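Local coordinates for protein mosquitocidal toxin (PDB 2CB4) that probably transfers ADP-ribose from NAD to target proteins, as the catalytic domain of a larger insecticidal bacterial toxin directed against mosquitoes, at residues F94-V98 with Y253-F257; E107-L111 with S119-F123; R83-N87 with G239-D243; I150-I156 with I192-Y198. The protein carries 1 engineered substitution. Numbering follows the deposited sequence.

Interaction 1: F94-V98 with Y253-F257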
# COMPACT_ATOMS: atom_id res chain seq x y z
N PHE A 94 -3.01 31.18 10.33
CA PHE A 94 -3.74 30.99 9.08
C PHE A 94 -2.77 30.47 8.03
O PHE A 94 -1.96 31.23 7.49
CB PHE A 94 -4.38 32.29 8.63
CG PHE A 94 -5.49 32.74 9.53
CD1 PHE A 94 -6.67 31.97 9.64
CD2 PHE A 94 -5.36 33.90 10.30
CE1 PHE A 94 -7.71 32.39 10.48
CE2 PHE A 94 -6.39 34.31 11.15
CZ PHE A 94 -7.57 33.55 11.24
N ILE A 95 -2.85 29.17 7.78
CA ILE A 95 -2.01 28.49 6.80
C ILE A 95 -2.82 28.47 5.50
O ILE A 95 -4.03 28.27 5.53
CB ILE A 95 -1.68 27.04 7.29
CG1 ILE A 95 -0.93 27.10 8.64
CG2 ILE A 95 -0.87 26.26 6.24
CD1 ILE A 95 -0.74 25.69 9.28
N PRO A 96 -2.16 28.76 4.38
CA PRO A 96 -2.88 28.82 3.10
C PRO A 96 -3.36 27.46 2.60
O PRO A 96 -2.87 26.41 3.04
CB PRO A 96 -1.82 29.39 2.13
CG PRO A 96 -0.72 29.88 2.95
CD PRO A 96 -0.74 29.14 4.24
N ARG A 97 -4.31 27.46 1.66
CA ARG A 97 -4.80 26.22 1.09
C ARG A 97 -3.72 25.43 0.36
O ARG A 97 -3.76 24.21 0.36
CB ARG A 97 -6.02 26.46 0.22
CG ARG A 97 -7.19 26.91 1.05
CD ARG A 97 -8.29 27.46 0.17
NE ARG A 97 -8.93 26.40 -0.58
CZ ARG A 97 -9.62 26.59 -1.70
NH1 ARG A 97 -9.81 27.81 -2.20
NH2 ARG A 97 -10.16 25.56 -2.30
N VAL A 98 -2.73 26.11 -0.23
CA VAL A 98 -1.60 25.45 -0.89
C VAL A 98 -0.37 25.69 0.02
O VAL A 98 -0.05 26.81 0.38
CB VAL A 98 -1.35 26.02 -2.30
CG1 VAL A 98 -0.05 25.47 -2.89
CG2 VAL A 98 -2.52 25.71 -3.22
N TYR A 253 -13.15 20.59 2.45
CA TYR A 253 -13.72 21.82 3.04
C TYR A 253 -12.91 23.01 2.55
O TYR A 253 -11.68 22.95 2.43
CB TYR A 253 -13.73 21.72 4.60
CG TYR A 253 -13.63 23.01 5.42
CD1 TYR A 253 -14.75 23.85 5.59
CD2 TYR A 253 -12.44 23.34 6.09
CE1 TYR A 253 -14.65 25.04 6.36
CE2 TYR A 253 -12.34 24.50 6.87
CZ TYR A 253 -13.45 25.35 7.00
OH TYR A 253 -13.36 26.49 7.75
N ASN A 254 -13.59 24.10 2.22
CA ASN A 254 -12.87 25.28 1.77
C ASN A 254 -12.88 26.29 2.92
O ASN A 254 -13.88 26.94 3.19
CB ASN A 254 -13.52 25.86 0.50
CG ASN A 254 -12.78 27.06 -0.04
OD1 ASN A 254 -11.82 27.56 0.55
ND2 ASN A 254 -13.26 27.56 -1.15
N GLN A 255 -11.74 26.39 3.60
CA GLN A 255 -11.56 27.31 4.73
C GLN A 255 -11.71 28.78 4.34
O GLN A 255 -11.93 29.64 5.21
CB GLN A 255 -10.19 27.08 5.37
CG GLN A 255 -9.06 27.38 4.44
CD GLN A 255 -7.85 26.57 4.72
OE1 GLN A 255 -7.93 25.37 4.87
NE2 GLN A 255 -6.70 27.23 4.81
N ASP A 256 -11.62 29.08 3.04
CA ASP A 256 -11.75 30.47 2.55
C ASP A 256 -13.12 30.79 1.95
O ASP A 256 -13.30 31.84 1.37
CB ASP A 256 -10.71 30.80 1.46
CG ASP A 256 -9.28 30.70 1.94
OD1 ASP A 256 -9.05 30.77 3.18
OD2 ASP A 256 -8.38 30.54 1.08
N PHE A 257 -14.09 29.89 2.08
CA PHE A 257 -15.38 30.15 1.48
C PHE A 257 -15.99 31.46 1.95
O PHE A 257 -16.55 32.23 1.18
CB PHE A 257 -16.34 28.96 1.72
CG PHE A 257 -17.57 28.98 0.83
CD1 PHE A 257 -17.48 28.62 -0.52
CD2 PHE A 257 -18.80 29.42 1.33
CE1 PHE A 257 -18.60 28.66 -1.36
CE2 PHE A 257 -19.94 29.45 0.51
CZ PHE A 257 -19.85 29.07 -0.83
O HOH W 1 -5.64 30.06 1.31
O HOH W 2 -8.76 30.12 -1.40
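This is a mostly polar packing contact between two loops beside strands 78-82 and 123-131 of the central sheet of the ADP-ribosyltransferase fold. Loop 94-98 follows helix 86-92. Segment 253-257 resumes the chain after an unmodelled gap at 245-252. It forms a type I beta turn, N254 to F257, with F257 N bonded to N254 O at 3.2 Å. An Asx turn sits within it: D256 N donates to N254 OD1 at 2.9 Å.

R97 does most of the reaching. Its side chain runs over the turn and packs its CG against Q255 CD at 3.7 Å. N254 OD1 lies over one face of the guanidinium, 3.3 Å from R97 CZ. Q255 reaches across, its NE2 3.0 Å from I95 O. R97 and D256 do not form a salt bridge, since R97 NE and D256 OD2 are 4.5 Å apart. Their main partners lie outside the contact: R97 NH1 bonds to N118 O, and D256 pairs with R80. Water joins the two residues instead. One water accepts from R97 N at 2.9 Å and lies 2.8 Å from D256 OD2. A second is 2.7 Å from R97 NH1 and 2.5 Å from D256 OD2.

Interaction 2: E107-L111 with S119-F123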
# COMPACT_ATOMS: atom_id res chain seq x y z
N GLU A 107 -1.20 27.97 -10.73
CA GLU A 107 -2.21 28.80 -10.08
C GLU A 107 -1.86 29.20 -8.64
O GLU A 107 -2.44 30.15 -8.11
CB GLU A 107 -3.57 28.09 -10.10
CG GLU A 107 -4.19 27.94 -11.49
CD GLU A 107 -4.40 29.27 -12.19
OE1 GLU A 107 -5.27 30.04 -11.72
OE2 GLU A 107 -3.71 29.53 -13.22
N ASP A 108 -0.93 28.48 -8.01
CA ASP A 108 -0.52 28.73 -6.62
C ASP A 108 -0.26 30.19 -6.30
O ASP A 108 -0.60 30.66 -5.22
CB ASP A 108 0.72 27.91 -6.25
CG ASP A 108 0.51 26.41 -6.38
OD1 ASP A 108 -0.59 25.98 -6.80
OD2 ASP A 108 1.46 25.65 -6.08
N THR A 109 0.40 30.88 -7.23
CA THR A 109 0.77 32.29 -7.05
C THR A 109 -0.03 33.23 -7.91
O THR A 109 0.23 34.42 -7.92
CB THR A 109 2.28 32.53 -7.33
OG1 THR A 109 2.63 31.99 -8.62
CG2 THR A 109 3.12 31.82 -6.28
N HIS A 110 -1.02 32.70 -8.61
CA HIS A 110 -1.85 33.52 -9.46
C HIS A 110 -2.82 34.40 -8.68
O HIS A 110 -3.99 34.05 -8.45
CB HIS A 110 -2.55 32.69 -10.54
CG HIS A 110 -3.06 33.51 -11.67
ND1 HIS A 110 -3.11 33.05 -12.97
CD2 HIS A 110 -3.54 34.79 -11.71
CE1 HIS A 110 -3.61 34.00 -13.76
NE2 HIS A 110 -3.87 35.07 -13.01
N LEU A 111 -2.33 35.57 -8.29
CA LEU A 111 -3.09 36.52 -7.50
C LEU A 111 -4.45 36.96 -8.02
O LEU A 111 -5.41 37.02 -7.26
CB LEU A 111 -2.22 37.73 -7.12
CG LEU A 111 -2.87 38.75 -6.18
CD1 LEU A 111 -3.30 38.09 -4.87
CD2 LEU A 111 -1.91 39.89 -5.91
N SER A 119 -9.67 30.24 -6.25
CA SER A 119 -8.92 29.02 -6.53
C SER A 119 -7.86 28.84 -5.41
O SER A 119 -7.42 29.82 -4.82
CB SER A 119 -8.23 29.18 -7.90
OG SER A 119 -7.60 30.46 -8.01
N PRO A 120 -7.45 27.61 -5.13
CA PRO A 120 -6.45 27.35 -4.07
C PRO A 120 -5.13 28.03 -4.38
O PRO A 120 -4.63 27.97 -5.51
CB PRO A 120 -6.26 25.82 -4.12
CG PRO A 120 -7.44 25.31 -4.87
CD PRO A 120 -7.93 26.38 -5.78
N SER A 121 -4.55 28.65 -3.36
CA SER A 121 -3.30 29.35 -3.56
C SER A 121 -2.56 29.47 -2.26
O SER A 121 -3.00 28.96 -1.23
CB SER A 121 -3.61 30.74 -4.12
OG SER A 121 -4.20 31.56 -3.13
N ILE A 122 -1.42 30.16 -2.31
CA ILE A 122 -0.59 30.42 -1.14
C ILE A 122 -1.05 31.69 -0.40
O ILE A 122 -0.45 32.08 0.60
CB ILE A 122 0.90 30.62 -1.55
CG1 ILE A 122 1.05 31.82 -2.50
CG2 ILE A 122 1.49 29.35 -2.15
CD1 ILE A 122 2.47 32.47 -2.46
N PHE A 123 -2.11 32.33 -0.88
CA PHE A 123 -2.61 33.56 -0.27
C PHE A 123 -3.69 33.36 0.80
O PHE A 123 -4.58 32.51 0.69
CB PHE A 123 -3.20 34.53 -1.34
CG PHE A 123 -2.28 34.76 -2.51
CD1 PHE A 123 -1.14 35.56 -2.38
CD2 PHE A 123 -2.56 34.18 -3.76
CE1 PHE A 123 -0.28 35.74 -3.47
CE2 PHE A 123 -1.70 34.36 -4.84
CZ PHE A 123 -0.56 35.14 -4.70
O HOH W 3 -4.93 30.67 -7.39
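The contact pins together the two ends of a helical connection, with an ST turn on its C-terminal side. H110 is the N-cap of helix 111-117, and segment 119-123 leaves that helix. The direct backbone link is I122 N to D108 O, 3.1 Å. In the ST turn, S121 OG accepts from F123 N at 3.2 Å. This bends the chain just before strand 123-131 begins at F123. That strand lies inside the central sheet of the ADP-ribosyltransferase fold, so the contact joins the start of helix 111-117 to the sheet. The F123 ring packs against the first residue of the helix, L111. L111 CD1 makes a CH-pi contact, 3.9 Å from the F123 ring centroid and almost on the ring normal. T109 O lies at the ring edge, 3.4 Å from F123 CZ. T109 CG2 meets I122 CD1 at 3.9 Å, and both residues also pack on L39. A water bridges E107 O at 2.6 Å and S119 OG at 2.7 Å.

Interaction 3: R83-N87 with G239-D243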
# COMPACT_ATOMS: atom_id res chain seq x y z
N ARG A 83 -14.49 29.74 9.95
CA ARG A 83 -15.31 28.75 10.66
C ARG A 83 -14.47 27.90 11.63
O ARG A 83 -15.03 27.25 12.48
CB ARG A 83 -16.10 27.84 9.68
CG ARG A 83 -17.10 28.57 8.73
CD ARG A 83 -18.47 28.69 9.36
NE ARG A 83 -19.39 29.60 8.67
CZ ARG A 83 -20.58 29.93 9.16
NH1 ARG A 83 -20.98 29.39 10.28
NH2 ARG A 83 -21.37 30.79 8.57
N ARG A 84 -13.14 27.95 11.51
CA ARG A 84 -12.23 27.20 12.37
C ARG A 84 -12.04 27.85 13.73
O ARG A 84 -11.91 29.06 13.83
CB ARG A 84 -10.90 26.90 11.67
CG ARG A 84 -11.07 26.05 10.40
CD ARG A 84 -9.76 26.02 9.57
NE ARG A 84 -9.48 27.34 9.01
CZ ARG A 84 -8.32 27.72 8.52
NH1 ARG A 84 -7.30 26.87 8.49
NH2 ARG A 84 -8.16 28.96 8.05
N PRO A 85 -12.05 27.04 14.80
CA PRO A 85 -11.97 27.58 16.16
C PRO A 85 -10.58 27.88 16.68
O PRO A 85 -9.58 27.48 16.07
CB PRO A 85 -12.65 26.50 16.99
CG PRO A 85 -12.25 25.20 16.25
CD PRO A 85 -12.17 25.55 14.80
N PRO A 86 -10.51 28.58 17.81
CA PRO A 86 -9.23 28.97 18.41
C PRO A 86 -8.21 27.84 18.65
O PRO A 86 -7.00 28.07 18.53
CB PRO A 86 -9.62 29.68 19.73
CG PRO A 86 -11.07 29.76 19.77
CD PRO A 86 -11.68 29.05 18.61
N ASN A 87 -8.68 26.65 19.01
CA ASN A 87 -7.77 25.51 19.25
C ASN A 87 -6.98 25.13 18.01
O ASN A 87 -5.92 24.53 18.09
CB ASN A 87 -8.47 24.29 19.87
CG ASN A 87 -8.75 24.48 21.33
OD1 ASN A 87 -8.39 25.51 21.92
ND2 ASN A 87 -9.37 23.49 21.93
N GLY A 239 -12.61 25.58 23.23
CA GLY A 239 -11.98 26.15 22.04
C GLY A 239 -12.07 25.34 20.80
O GLY A 239 -11.32 25.56 19.86
N ASN A 240 -13.01 24.42 20.77
CA ASN A 240 -13.16 23.56 19.61
C ASN A 240 -14.48 23.62 18.92
O ASN A 240 -14.75 22.77 18.09
CB ASN A 240 -12.90 22.11 20.01
CG ASN A 240 -11.51 21.70 19.69
OD1 ASN A 240 -10.72 21.44 20.61
ND2 ASN A 240 -11.15 21.78 18.40
N ASN A 241 -15.34 24.59 19.25
CA ASN A 241 -16.65 24.62 18.60
C ASN A 241 -16.60 24.93 17.14
O ASN A 241 -16.11 25.97 16.71
CB ASN A 241 -17.64 25.55 19.31
CG ASN A 241 -17.66 25.33 20.80
OD1 ASN A 241 -17.42 24.23 21.29
ND2 ASN A 241 -17.87 26.40 21.54
N MSE A 242 -17.17 24.03 16.37
CA MSE A 242 -17.19 24.19 14.93
C MSE A 242 -18.42 23.50 14.34
O MSE A 242 -18.91 22.53 14.89
CB MSE A 242 -16.00 23.38 14.44
CG MSE A 242 -15.34 23.99 13.24
SE MSE A 242 -13.89 23.02 12.41
CE MSE A 242 -14.31 23.79 10.70
N ASP A 243 -18.88 23.97 13.19
CA ASP A 243 -20.02 23.36 12.49
C ASP A 243 -19.73 21.93 11.99
O ASP A 243 -18.62 21.63 11.51
CB ASP A 243 -20.40 24.23 11.28
CG ASP A 243 -20.83 25.61 11.68
OD1 ASP A 243 -21.34 25.80 12.81
OD2 ASP A 243 -20.71 26.50 10.82
O HOH W 4 -17.79 26.68 12.78
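Segments 83-87 and 239-243 run roughly antiparallel, 152° apart end to end. Segment 239-243 lies in the loop after strand 229-231, and the contact closes that loop on the start of helix 86-92, beside strand 150-156. P85 is the helix N-cap.

R83 is kinked by two m rotamers and then extends along chi3. This carries NH1 to D243 OD2 at 3.0 Å, a salt bridge whose hydrogen bond is weak. The guanidinium also serves D258, N148 and S145. D243 has its CA-to-CB bond toward 83-87, and its OD1 accepts from I150 N. A water joins R83 O at 2.8 Å to D243 N at 2.9 Å.

The P85 ring lies against the backbone opposite, with P85 CB 3.3 Å from G239 O. Selenomethionine M242 has its CG 3.9 Å from P85 CD. N87, with chi2 near 0°, donates ND2 to N240 OD1 at 2.8 Å, while its OD1 accepts from W232. N87 N donates to G239 O at 3.0 Å. A CB on G239 would lie 2.3 Å from N87 OD1, clashing with that carboxamide as it stands.

The hydrogen bonds near N87 are well directed, while the R83-D243 salt bridge is mainly electrostatic.

Interaction 4: I150-I156 with I192-Y198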
# COMPACT_ATOMS: atom_id res chain seq x y z
N ILE A 150 -22.02 28.62 13.77
CA ILE A 150 -20.85 29.14 14.46
C ILE A 150 -19.77 29.68 13.52
O ILE A 150 -19.26 28.97 12.65
CB ILE A 150 -20.19 28.02 15.31
CG1 ILE A 150 -21.25 27.38 16.23
CG2 ILE A 150 -18.97 28.55 16.10
CD1 ILE A 150 -20.75 26.15 16.99
N ILE A 151 -19.41 30.95 13.73
CA ILE A 151 -18.37 31.58 12.93
C ILE A 151 -17.52 32.44 13.86
O ILE A 151 -17.99 32.94 14.91
CB ILE A 151 -18.97 32.37 11.72
CG1 ILE A 151 -17.85 32.71 10.71
CG2 ILE A 151 -19.72 33.63 12.19
CD1 ILE A 151 -18.35 33.18 9.39
N TYR A 152 -16.26 32.60 13.48
CA TYR A 152 -15.31 33.40 14.26
C TYR A 152 -14.85 34.62 13.46
O TYR A 152 -14.70 34.55 12.24
CB TYR A 152 -14.09 32.54 14.62
CG TYR A 152 -14.45 31.35 15.51
CD1 TYR A 152 -14.42 31.47 16.91
CD2 TYR A 152 -14.89 30.14 14.95
CE1 TYR A 152 -14.80 30.42 17.72
CE2 TYR A 152 -15.30 29.08 15.77
CZ TYR A 152 -15.25 29.23 17.15
OH TYR A 152 -15.61 28.19 17.99
N ARG A 153 -14.62 35.73 14.15
CA ARG A 153 -14.09 36.92 13.52
C ARG A 153 -12.77 37.20 14.24
O ARG A 153 -12.75 37.70 15.36
CB ARG A 153 -15.04 38.12 13.68
CG ARG A 153 -14.73 39.27 12.67
CD ARG A 153 -15.54 40.49 13.07
NE ARG A 153 -14.82 41.20 14.09
CZ ARG A 153 -14.99 42.47 14.39
NH1 ARG A 153 -15.89 43.19 13.75
NH2 ARG A 153 -14.25 43.02 15.33
N TYR A 154 -11.67 36.82 13.60
CA TYR A 154 -10.35 37.00 14.17
C TYR A 154 -9.82 38.41 13.94
O TYR A 154 -10.03 38.98 12.85
CB TYR A 154 -9.36 35.96 13.58
CG TYR A 154 -9.66 34.54 14.05
CD1 TYR A 154 -9.07 34.03 15.20
CD2 TYR A 154 -10.57 33.71 13.34
CE1 TYR A 154 -9.35 32.75 15.66
CE2 TYR A 154 -10.85 32.40 13.79
CZ TYR A 154 -10.24 31.95 14.96
OH TYR A 154 -10.50 30.71 15.43
N GLU A 155 -9.12 38.92 14.96
CA GLU A 155 -8.48 40.24 14.96
C GLU A 155 -6.98 40.06 14.80
O GLU A 155 -6.33 39.37 15.58
CB GLU A 155 -8.79 40.98 16.27
CG GLU A 155 -8.12 42.34 16.39
CD GLU A 155 -8.16 42.87 17.80
OE1 GLU A 155 -7.90 42.09 18.74
OE2 GLU A 155 -8.53 44.04 17.98
N ILE A 156 -6.44 40.68 13.77
CA ILE A 156 -5.04 40.54 13.41
C ILE A 156 -4.27 41.88 13.29
O ILE A 156 -4.83 42.89 12.83
CB ILE A 156 -5.00 39.84 12.00
CG1 ILE A 156 -5.73 38.49 12.05
CG2 ILE A 156 -3.58 39.73 11.43
CD1 ILE A 156 -6.38 38.08 10.77
N ILE A 192 -2.26 37.18 15.74
CA ILE A 192 -3.70 37.10 15.94
C ILE A 192 -3.95 37.39 17.40
O ILE A 192 -3.56 36.62 18.28
CB ILE A 192 -4.28 35.71 15.50
CG1 ILE A 192 -3.63 35.27 14.17
CG2 ILE A 192 -5.80 35.77 15.40
CD1 ILE A 192 -4.07 33.88 13.68
N ARG A 193 -4.53 38.55 17.65
CA ARG A 193 -4.75 39.00 19.01
C ARG A 193 -5.94 38.41 19.74
O ARG A 193 -5.88 38.15 20.93
CB ARG A 193 -4.83 40.54 19.07
CG ARG A 193 -4.87 41.02 20.54
CD ARG A 193 -4.52 42.47 20.68
NE ARG A 193 -5.64 43.31 20.27
CZ ARG A 193 -5.64 44.63 20.30
NH1 ARG A 193 -4.58 45.28 20.74
NH2 ARG A 193 -6.70 45.31 19.90
N SER A 194 -7.05 38.26 19.03
CA SER A 194 -8.25 37.76 19.66
C SER A 194 -9.23 37.28 18.61
O SER A 194 -8.98 37.37 17.41
CB SER A 194 -8.90 38.92 20.45
OG SER A 194 -9.37 39.97 19.57
N THR A 195 -10.37 36.81 19.07
CA THR A 195 -11.43 36.43 18.16
C THR A 195 -12.78 36.49 18.86
O THR A 195 -12.86 36.30 20.07
CB THR A 195 -11.21 35.03 17.47
OG1 THR A 195 -12.12 34.92 16.36
CG2 THR A 195 -11.46 33.87 18.43
N TYR A 196 -13.82 36.79 18.11
CA TYR A 196 -15.17 36.79 18.62
C TYR A 196 -15.76 35.47 18.15
O TYR A 196 -15.67 35.14 16.97
CB TYR A 196 -16.03 37.84 17.94
CG TYR A 196 -15.79 39.24 18.38
CD1 TYR A 196 -15.12 39.50 19.56
CD2 TYR A 196 -16.23 40.30 17.62
CE1 TYR A 196 -14.88 40.80 19.97
CE2 TYR A 196 -16.03 41.60 18.03
CZ TYR A 196 -15.35 41.85 19.21
OH TYR A 196 -15.13 43.15 19.59
N GLU A 197 -16.41 34.75 19.06
CA GLU A 197 -17.10 33.52 18.69
C GLU A 197 -18.59 33.87 18.59
O GLU A 197 -19.21 34.27 19.57
CB GLU A 197 -16.90 32.45 19.76
CG GLU A 197 -17.69 31.20 19.49
CD GLU A 197 -17.33 30.07 20.43
OE1 GLU A 197 -16.35 30.18 21.19
OE2 GLU A 197 -18.05 29.06 20.41
N TYR A 198 -19.16 33.73 17.39
CA TYR A 198 -20.59 34.02 17.18
C TYR A 198 -21.35 32.72 17.00
O TYR A 198 -20.87 31.81 16.32
CB TYR A 198 -20.80 34.78 15.86
CG TYR A 198 -20.28 36.20 15.83
CD1 TYR A 198 -21.07 37.25 16.25
CD2 TYR A 198 -19.00 36.49 15.33
CE1 TYR A 198 -20.61 38.58 16.22
CE2 TYR A 198 -18.53 37.82 15.28
CZ TYR A 198 -19.35 38.86 15.71
OH TYR A 198 -18.92 40.18 15.67
O HOH W 5 -14.63 44.72 17.43
O HOH W 6 -18.78 42.08 13.15
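I151 forms a hydrogen-bonded pair with Y198: I151 N to Y198 O is 3.1 Å and Y198 N to I151 O is 2.9 Å. Y152 faces the other way and meets E197, CE1 to CG at 3.5 Å; its hydroxyl bonds to N241 O. R153 pairs with Y196: R153 N to Y196 O and Y196 N to R153 O are both 3.1 Å. Y196 CE2 lies over one face of the guanidinium, 3.5 Å from R153 NH2. These are neighbouring antiparallel strands in the core sheet of the ADP-ribosyltransferase fold, flanked by strands 78-82 and 202-208. Y154 takes T195 CB over its ring face, 3.7 Å from the centroid. At E155 the opposite strand has a beta bulge at R193 and S194: E155 N donates to S194 O and R193 N to E155 O, both at 2.9 Å. E155 OE1 accepts from S194 OG at 2.7 Å and from R193 NE at 3.0 Å; OE2 forms salt bridges with R193 NH2, at 2.9 Å, and R77. I156 sits beside I192.

How the interactions relate
The first segments follow the chain in the order 83-87, 94-98, 107-111, 150-156. Interaction 2 closes locally across helix 111-117. Interaction 4 pairs two strands of the central sheet. Interactions 1 and 3 bring the late loop after strand 229-231 back to the two ends of helix 86-92, and their segments alternate along the chain. Interactions 3 and 4 have centres about 10 Å apart and touch through the hydroxyls of Y152 and Y154. F94 of interaction 1 packs on Y154 and I192. Interaction 1 also reaches interaction 2, centres about 11 Å apart, through V98 and S121. Interactions 2 and 4 lie about 24 Å apart between centres, on opposite sides of the chain's centre. Interaction 1 touches each of the other three contacts.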